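Local coordinates for tRNA (guanine-N(1)-)-methyltransferase (Corynebacterium diphtheriae, PDB 7KFF), which transfers a methyl group from S-adenosylmethionine to N1 of guanosine 37 in tRNA, as a knotted TrmD-family methyltransferase, at the interface of chains A and B. Coordinates in Å, arbitrary orientation; residue numbers count along the deposited sequence, not the author numbering. Chains: chain A/B, tRNA (guanine-N(1)-)-methyltransferase.

The interface of chains A and B. Residues chain A 67-69, 76, 170, 172-174; chain B 238-240.
B:Thr240, B:Tyr239 and B:Ser238 run as an extended strip between two stretches of chain A, one formed by A:Ser67 to A:Phe69 and the other by A:Ile172 to A:Gln174. Direct hydrogen bonds fasten both sides. Towards the first stretch, the hydroxyl OG1 of B:Thr240 gives a bond of 2.7 Å to A:Ser67 O, arriving from well above the carbonyl plane. A:Phe69 N donates to B:Tyr239 O at 2.8 Å. Towards the second, the carboxylate of A:Asp173 takes the amide of B:Thr240, with OD2 2.9 Å from N, on the anti side of the oxygen but somewhat out of the carboxylate plane, in a nearly straight bond (169° at H). CG of A:Asp173 lies anti to its own backbone N (chi1 -176°), which carries the carboxylate out to the strip. A:Gln174 N lies almost on the axis of the B:Ser238 carbonyl, 3.0 Å from O.

Two waters extend this grip. Water 1 links B:Ser238 N to A:Ile172 O and to the side-chain amide oxygen OE1 of A:Gln174; water 2 joins B:Tyr239 N to A:Phe69 O. The N-H and C=O of B:Ser238 and B:Tyr239 and the N-H of B:Thr240 are thus matched directly or through solvent.

Apolar packing fills in between. A:Val76 packs against B:Ser238 through CG2, 3.8 Å from CB, and against B:Thr240 through CB and CG1, as the valine and threonine side chains pass in opposite directions. The CD2-CE2 edge of the A:Phe69 ring is directed at the B:Thr240 carbonyl, a contact with CE2 3.2 Å from O. The B:Tyr239 ring stands nearly upright to the A:Asp173 carboxylate (planes 83° apart) and reaches past it; A:Gln174 CB lies to one face of the ring, displaced beyond its CE1-CZ edge, 3.9 Å from CE1.

This patch of the two-fold dimer interface recurs with the chains exchanged. The B segment is loop; on chain A it meets the loop after strand 65-66, strand 76-77, and the loop leading into helix 174-180 with its first turn.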
ATOM      1  N   SER A  67      12.215  24.298  -7.415  1.00 20.32           N
ATOM      2  CA  SER A  67      10.888  24.876  -7.289  1.00 22.45           C
ATOM      3  C   SER A  67      10.031  24.594  -8.520  1.00 19.66           C
ATOM      4  O   SER A  67      10.537  24.517  -9.638  1.00 20.63           O
ATOM      5  CB  SER A  67      11.005  26.388  -7.133  1.00 27.42           C
ATOM      6  OG  SER A  67      11.640  26.704  -5.918  1.00 32.11           O
ATOM      7  N   PRO A  68       8.720  24.437  -8.342  1.00 19.11           N
ATOM      8  CA  PRO A  68       7.866  24.148  -9.497  1.00 19.66           C
ATOM      9  C   PRO A  68       7.660  25.364 -10.382  1.00 20.78           C
ATOM     10  O   PRO A  68       7.475  26.489  -9.901  1.00 22.76           O
ATOM     11  CB  PRO A  68       6.536  23.732  -8.865  1.00 22.49           C
ATOM     12  CG  PRO A  68       6.528  24.385  -7.554  1.00 25.39           C
ATOM     13  CD  PRO A  68       7.958  24.416  -7.081  1.00 23.24           C
ATOM     14  N   PHE A  69       7.653  25.117 -11.689  1.00 21.51           N
ATOM     15  CA  PHE A  69       7.154  26.126 -12.612  1.00 24.14           C
ATOM     16  C   PHE A  69       5.698  26.437 -12.293  1.00 27.05           C
ATOM     17  O   PHE A  69       4.915  25.548 -11.931  1.00 26.64           O
ATOM     18  CB  PHE A  69       7.248  25.638 -14.061  1.00 24.49           C
ATOM     19  CG  PHE A  69       8.558  25.925 -14.712  1.00 24.24           C
ATOM     20  CD1 PHE A  69       8.967  27.225 -14.958  1.00 26.58           C
ATOM     21  CD2 PHE A  69       9.379  24.894 -15.104  1.00 25.46           C
ATOM     22  CE1 PHE A  69      10.188  27.468 -15.567  1.00 27.34           C
ATOM     23  CE2 PHE A  69      10.585  25.131 -15.714  1.00 25.33           C
ATOM     24  CZ  PHE A  69      10.995  26.421 -15.948  1.00 26.29           C
ATOM     25  N   VAL A  76       9.923  19.867  -6.855  1.00 15.25           N
ATOM     26  CA  VAL A  76       9.733  18.870  -7.899  1.00 15.25           C
ATOM     27  C   VAL A  76      11.091  18.285  -8.233  1.00 15.15           C
ATOM     28  O   VAL A  76      12.076  19.015  -8.332  1.00 16.27           O
ATOM     29  CB  VAL A  76       9.112  19.529  -9.150  1.00 16.64           C
ATOM     30  CG1 VAL A  76       8.996  18.557 -10.291  1.00 16.78           C
ATOM     31  CG2 VAL A  76       7.761  20.135  -8.807  1.00 19.42           C
ATOM     32  N   GLU A 170       6.770  16.969  -4.331  1.00 17.21           N
ATOM     33  CA  GLU A 170       5.599  17.027  -5.208  1.00 18.65           C
ATOM     34  C   GLU A 170       5.612  15.935  -6.264  1.00 19.54           C
ATOM     35  O   GLU A 170       4.622  15.753  -6.983  1.00 24.03           O
ATOM     36  CB  GLU A 170       5.534  18.383  -5.902  1.00 22.55           C
ATOM     37  CG  GLU A 170       5.361  19.550  -4.945  1.00 28.66           C
ATOM     38  CD  GLU A 170       4.150  19.390  -4.050  1.00 37.31           C
ATOM     39  OE1 GLU A 170       4.327  19.322  -2.812  1.00 38.39           O
ATOM     40  OE2 GLU A 170       3.022  19.335  -4.590  1.00 43.16           O
ATOM     41  N   ILE A 172       7.909  13.793  -9.474  1.00 16.15           N
ATOM     42  CA  ILE A 172       8.935  13.865 -10.502  1.00 14.87           C
ATOM     43  C   ILE A 172       8.409  14.687 -11.670  1.00 14.72           C
ATOM     44  O   ILE A 172       7.261  14.525 -12.090  1.00 15.94           O
ATOM     45  CB  ILE A 172       9.304  12.436 -10.955  1.00 15.27           C
ATOM     46  CG1 ILE A 172       9.831  11.600  -9.774  1.00 16.10           C
ATOM     47  CG2 ILE A 172      10.303  12.490 -12.097  1.00 16.17           C
ATOM     48  CD1 ILE A 172      10.028  10.148 -10.116  1.00 17.93           C
ATOM     49  N   ASP A 173       9.248  15.570 -12.205  1.00 14.02           N
ATOM     50  CA  ASP A 173       8.879  16.336 -13.399  1.00 14.80           C
ATOM     51  C   ASP A 173       8.306  15.390 -14.448  1.00 13.72           C
ATOM     52  O   ASP A 173       8.923  14.382 -14.803  1.00 14.13           O
ATOM     53  CB  ASP A 173      10.134  17.027 -13.950  1.00 15.74           C
ATOM     54  CG  ASP A 173       9.871  17.934 -15.147  1.00 15.33           C
ATOM     55  OD1 ASP A 173       9.478  17.439 -16.213  1.00 16.75           O
ATOM     56  OD2 ASP A 173      10.114  19.154 -15.015  1.00 16.07           O
ATOM     57  N   GLN A 174       7.122  15.730 -14.961  1.00 14.30           N
ATOM     58  CA  GLN A 174       6.390  14.793 -15.812  1.00 13.95           C
ATOM     59  C   GLN A 174       7.140  14.461 -17.093  1.00 13.95           C
ATOM     60  O   GLN A 174       6.927  13.394 -17.682  1.00 14.68           O
ATOM     61  CB  GLN A 174       5.000  15.346 -16.117  1.00 14.66           C
ATOM     62  CG  GLN A 174       4.076  14.334 -16.750  1.00 16.61           C
ATOM     63  CD  GLN A 174       3.701  13.220 -15.802  1.00 17.29           C
ATOM     64  OE1 GLN A 174       3.624  13.427 -14.592  1.00 18.49           O
ATOM     65  NE2 GLN A 174       3.461  12.033 -16.351  1.00 20.53           N
TER
ATOM     66  N   SER B 238       3.508  17.970 -12.638  1.00 16.97           N
ATOM     67  CA  SER B 238       4.344  19.059 -12.160  1.00 18.03           C
ATOM     68  C   SER B 238       5.616  19.144 -12.993  1.00 15.81           C
ATOM     69  O   SER B 238       6.054  18.158 -13.591  1.00 15.38           O
ATOM     70  CB  SER B 238       4.746  18.846 -10.706  1.00 23.23           C
ATOM     71  OG  SER B 238       3.604  18.839  -9.869  1.00 27.53           O
ATOM     72  N   TYR B 239       6.220  20.331 -12.992  1.00 16.84           N
ATOM     73  CA  TYR B 239       7.400  20.607 -13.793  1.00 16.93           C
ATOM     74  C   TYR B 239       8.340  21.520 -13.027  1.00 16.33           C
ATOM     75  O   TYR B 239       7.896  22.346 -12.227  1.00 18.47           O
ATOM     76  CB  TYR B 239       7.016  21.311 -15.109  1.00 17.76           C
ATOM     77  CG  TYR B 239       6.036  20.542 -15.949  1.00 17.54           C
ATOM     78  CD1 TYR B 239       6.480  19.612 -16.867  1.00 17.97           C
ATOM     79  CD2 TYR B 239       4.668  20.711 -15.800  1.00 17.59           C
ATOM     80  CE1 TYR B 239       5.591  18.879 -17.627  1.00 18.17           C
ATOM     81  CE2 TYR B 239       3.768  19.988 -16.568  1.00 17.73           C
ATOM     82  CZ  TYR B 239       4.232  19.075 -17.470  1.00 18.24           C
ATOM     83  OH  TYR B 239       3.349  18.333 -18.217  1.00 21.16           O
ATOM     84  N   THR B 240       9.638  21.392 -13.315  1.00 16.56           N
ATOM     85  CA  THR B 240      10.666  22.300 -12.797  1.00 16.22           C
ATOM     86  C   THR B 240      11.664  22.610 -13.910  1.00 16.97           C
ATOM     87  O   THR B 240      11.524  22.147 -15.043  1.00 18.04           O
ATOM     88  CB  THR B 240      11.295  21.744 -11.504  1.00 16.58           C
ATOM     89  OG1 THR B 240      12.134  22.752 -10.920  1.00 17.52           O
ATOM     90  CG2 THR B 240      12.109  20.504 -11.770  1.00 17.70           C
TER
HETATM   91  O   HOH W   1       4.558  15.167 -12.615  1.00 17.66           O
HETATM   92  O   HOH W   2       4.584  22.637 -12.069  1.00 24.58           O